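Flavodoxin (Fusobacterium nucleatum, PDB 6OHL) binds flavin mononucleotide and transfers electrons, probably as a low-potential donor to several redox enzymes. Local coordinates at residues Lys16-Ile21 with Val88-Gln93. Sequence-based numbering, arbitrary orientation.
Sequences KTTVGI and VGLGNQ. With FMN (flavin mononucleotide), chain B.
L90, on strand 84-90, pushes its isobutyl fork against the first turn of helix 17-28. Its CD2 branch meets the T17 methyl, CG2, at 3.6 Å and also touches T18 OG1, while CD1 lies beside the T18 methyl. I21, one turn further along, reaches toward L90 tip to tip, its CG1 4.0 Å from L90 CD2; its CG2 looks down the strand to V88 CG1, a looser contact. Both threonines divide their branches alike: chi1 of -46° in T17 and -57° in T18 sets OG1 beside the residue's own N and turns CG2 anti to it. With OG1 placed there, the hydroxyl and amide of each threonine can converge on a single phosphate oxygen. T17 OG1 donates to FMN O3P at 2.8 Å, joined by T17 N; T18 OG1 donates to FMN O2P at 2.7 Å, joined by T18 N at 2.8 Å. Beyond L90, N92 N donates to FMN O2 at 3.1 Å and, at greater length, to N1. This is the flavodoxin phosphate-binding loop running into its helix: apolar packing sets helix against sheet, while neutral hydroxyls and amides, probably aided by the helix dipole, hold the phosphate without a salt bridge from either segment.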
ATOM      1  N   LYS A  16       0.306   3.741  15.218  1.00 13.93           N
ATOM      2  CA  LYS A  16      -1.045   3.200  15.124  1.00 19.34           C
ATOM      3  C   LYS A  16      -1.915   3.903  14.079  1.00 15.72           C
ATOM      4  O   LYS A  16      -3.040   3.488  13.906  1.00 15.25           O
ATOM      5  CB  LYS A  16      -1.815   3.216  16.467  1.00 21.67           C
ATOM      6  CG  LYS A  16      -1.068   2.589  17.664  1.00 27.28           C
ATOM      7  CD  LYS A  16      -0.727   1.138  17.385  1.00 35.61           C
ATOM      8  CE  LYS A  16      -0.103   0.448  18.607  1.00 46.60           C
ATOM      9  NZ  LYS A  16       1.056  -0.416  18.209  1.00 35.78           N
ATOM     10  N   THR A  17      -1.457   4.966  13.408  1.00 17.68           N
ATOM     11  CA  THR A  17      -2.289   5.588  12.366  1.00 14.19           C
ATOM     12  C   THR A  17      -2.718   4.556  11.322  1.00 19.88           C
ATOM     13  O   THR A  17      -3.888   4.504  10.915  1.00 17.78           O
ATOM     14  CB  THR A  17      -1.527   6.723  11.671  1.00 17.09           C
ATOM     15  OG1 THR A  17      -0.885   7.575  12.647  1.00 19.00           O
ATOM     16  CG2 THR A  17      -2.472   7.559  10.812  1.00 17.42           C
ATOM     17  N   THR A  18      -1.767   3.727  10.878  1.00 16.99           N
ATOM     18  CA  THR A  18      -2.053   2.700   9.873  1.00 16.46           C
ATOM     19  C   THR A  18      -3.142   1.728  10.327  1.00 17.99           C
ATOM     20  O   THR A  18      -3.909   1.222   9.499  1.00 15.43           O
ATOM     21  CB  THR A  18      -0.752   1.966   9.531  1.00 14.94           C
ATOM     22  OG1 THR A  18       0.210   2.923   9.092  1.00 16.58           O
ATOM     23  CG2 THR A  18      -0.936   0.962   8.368  1.00 15.10           C
ATOM     24  N   VAL A  19      -3.242   1.460  11.638  1.00 15.80           N
ATOM     25  CA  VAL A  19      -4.283   0.558  12.134  1.00 17.96           C
ATOM     26  C   VAL A  19      -5.675   1.071  11.768  1.00 20.23           C
ATOM     27  O   VAL A  19      -6.566   0.287  11.390  1.00 18.40           O
ATOM     28  CB  VAL A  19      -4.140   0.380  13.660  1.00 26.09           C
ATOM     29  CG1 VAL A  19      -5.293  -0.442  14.214  1.00 17.70           C
ATOM     30  CG2 VAL A  19      -2.776  -0.252  14.004  1.00 19.24           C
ATOM     31  N   GLY A  20      -5.900   2.381  11.908  1.00 15.90           N
ATOM     32  CA  GLY A  20      -7.202   2.938  11.524  1.00 13.90           C
ATOM     33  C   GLY A  20      -7.432   2.842  10.024  1.00 16.67           C
ATOM     34  O   GLY A  20      -8.541   2.545   9.566  1.00 17.26           O
ATOM     35  N   ILE A  21      -6.379   3.074   9.235  1.00 16.19           N
ATOM     36  CA  ILE A  21      -6.513   2.959   7.782  1.00 16.02           C
ATOM     37  C   ILE A  21      -6.838   1.515   7.392  1.00 13.93           C
ATOM     38  O   ILE A  21      -7.697   1.269   6.543  1.00 16.14           O
ATOM     39  CB  ILE A  21      -5.245   3.489   7.076  1.00 17.03           C
ATOM     40  CG1 ILE A  21      -5.358   5.006   6.807  1.00 18.29           C
ATOM     41  CG2 ILE A  21      -5.059   2.822   5.703  1.00 16.73           C
ATOM     42  CD1 ILE A  21      -5.671   5.901   8.042  1.00 21.22           C
ATOM     43  N   VAL A  88      -0.728   0.789  -0.517  1.00 13.52           N
ATOM     44  CA  VAL A  88      -1.213   1.961   0.218  1.00 13.15           C
ATOM     45  C   VAL A  88      -0.069   2.520   1.043  1.00 14.36           C
ATOM     46  O   VAL A  88       0.541   1.790   1.823  1.00 16.73           O
ATOM     47  CB  VAL A  88      -2.385   1.621   1.153  1.00 12.83           C
ATOM     48  CG1 VAL A  88      -2.932   2.900   1.783  1.00 13.38           C
ATOM     49  CG2 VAL A  88      -3.505   0.914   0.365  1.00 14.88           C
ATOM     50  N   GLY A  89       0.212   3.802   0.880  1.00 12.37           N
ATOM     51  CA  GLY A  89       1.147   4.500   1.743  1.00 15.72           C
ATOM     52  C   GLY A  89       0.425   5.494   2.637  1.00 15.48           C
ATOM     53  O   GLY A  89      -0.635   6.035   2.277  1.00 15.58           O
ATOM     54  N   LEU A  90       0.984   5.709   3.823  1.00 14.93           N
ATOM     55  CA  LEU A  90       0.617   6.835   4.666  1.00 13.46           C
ATOM     56  C   LEU A  90       1.852   7.701   4.813  1.00 15.55           C
ATOM     57  O   LEU A  90       2.962   7.185   4.969  1.00 15.77           O
ATOM     58  CB  LEU A  90       0.149   6.402   6.065  1.00 13.99           C
ATOM     59  CG  LEU A  90      -1.205   5.732   6.229  1.00 19.96           C
ATOM     60  CD1 LEU A  90      -1.123   4.239   5.839  1.00 17.71           C
ATOM     61  CD2 LEU A  90      -1.563   5.893   7.701  1.00 19.66           C
ATOM     62  N   GLY A  91       1.669   9.013   4.763  1.00 17.16           N
ATOM     63  CA  GLY A  91       2.810   9.891   4.925  1.00 18.49           C
ATOM     64  C   GLY A  91       2.334  11.275   5.303  1.00 19.33           C
ATOM     65  O   GLY A  91       1.172  11.475   5.662  1.00 18.26           O
ATOM     66  N   ASN A  92       3.254  12.226   5.231  1.00 17.26           N
ATOM     67  CA  ASN A  92       2.939  13.629   5.486  1.00 17.28           C
ATOM     68  C   ASN A  92       3.560  14.431   4.351  1.00 16.79           C
ATOM     69  O   ASN A  92       4.791  14.563   4.275  1.00 17.27           O
ATOM     70  CB  ASN A  92       3.474  14.086   6.863  1.00 16.48           C
ATOM     71  CG  ASN A  92       3.217  15.571   7.125  1.00 21.16           C
ATOM     72  OD1 ASN A  92       3.189  16.380   6.198  1.00 18.92           O
ATOM     73  ND2 ASN A  92       3.050  15.933   8.389  1.00 18.17           N
ATOM     74  N   GLN A  93       2.714  14.984   3.473  1.00 17.44           N
ATOM     75  CA  GLN A  93       3.242  15.540   2.224  1.00 16.31           C
ATOM     76  C   GLN A  93       3.929  16.889   2.388  1.00 18.53           C
ATOM     77  O   GLN A  93       4.721  17.260   1.517  1.00 17.77           O
ATOM     78  CB  GLN A  93       2.127  15.686   1.177  1.00 16.80           C
ATOM     79  CG  GLN A  93       1.057  16.724   1.526  1.00 15.72           C
ATOM     80  CD  GLN A  93      -0.262  16.450   0.811  1.00 14.83           C
ATOM     81  OE1 GLN A  93      -0.478  16.894  -0.326  1.00 17.18           O
ATOM     82  NE2 GLN A  93      -1.130  15.688   1.455  1.00 15.52           N
TER
HETATM   83  N1  FMN B 201       6.014  10.632   5.961  1.00 17.93           N
HETATM   84  C2  FMN B 201       6.404  10.661   4.639  1.00 17.45           C
HETATM   85  O2  FMN B 201       5.589  10.855   3.731  1.00 16.91           O
HETATM   86  N3  FMN B 201       7.717  10.511   4.285  1.00 18.57           N
HETATM   87  C4  FMN B 201       8.679  10.287   5.233  1.00 20.99           C
HETATM   88  O4  FMN B 201       9.827  10.141   4.855  1.00 21.44           O
HETATM   89  C4A FMN B 201       8.314  10.263   6.576  1.00 22.03           C
HETATM   90  N5  FMN B 201       9.268  10.056   7.539  1.00 22.18           N
HETATM   91  C5A FMN B 201       8.904  10.021   8.854  1.00 20.78           C
HETATM   92  C6  FMN B 201       9.926   9.825   9.803  1.00 21.84           C
HETATM   93  C7  FMN B 201       9.584   9.781  11.140  1.00 22.46           C
HETATM   94  C7M FMN B 201      10.674   9.554  12.167  1.00 28.09           C
HETATM   95  C8  FMN B 201       8.264   9.949  11.534  1.00 21.28           C
HETATM   96  C8M FMN B 201       7.913   9.923  12.992  1.00 24.33           C
HETATM   97  C9  FMN B 201       7.250  10.161  10.592  1.00 21.02           C
HETATM   98  C9A FMN B 201       7.582  10.200   9.235  1.00 22.59           C
HETATM   99  N10 FMN B 201       6.599  10.371   8.256  1.00 18.99           N
HETATM  100  C10 FMN B 201       6.984  10.436   6.934  1.00 15.46           C
HETATM  101  C1' FMN B 201       5.162  10.554   8.589  1.00 15.90           C
HETATM  102  C2' FMN B 201       4.481   9.180   8.870  1.00 17.32           C
HETATM  103  O2' FMN B 201       4.669   8.247   7.810  1.00 18.52           O
HETATM  104  C3' FMN B 201       2.994   9.402   9.150  1.00 15.16           C
HETATM  105  O3' FMN B 201       2.925  10.186  10.333  1.00 20.46           O
HETATM  106  C4' FMN B 201       2.165   8.118   9.326  1.00 15.27           C
HETATM  107  O4' FMN B 201       0.785   8.407   9.532  1.00 17.41           O
HETATM  108  C5' FMN B 201       2.643   7.286  10.515  1.00 16.08           C
HETATM  109  O5' FMN B 201       1.864   6.098  10.562  1.00 17.76           O
HETATM  110  P   FMN B 201       1.841   5.079  11.827  1.00 17.70           P
HETATM  111  O1P FMN B 201       3.298   4.727  12.128  1.00 16.15           O
HETATM  112  O2P FMN B 201       0.994   3.887  11.466  1.00 15.99           O
HETATM  113  O3P FMN B 201       1.242   5.800  13.020  1.00 17.70           O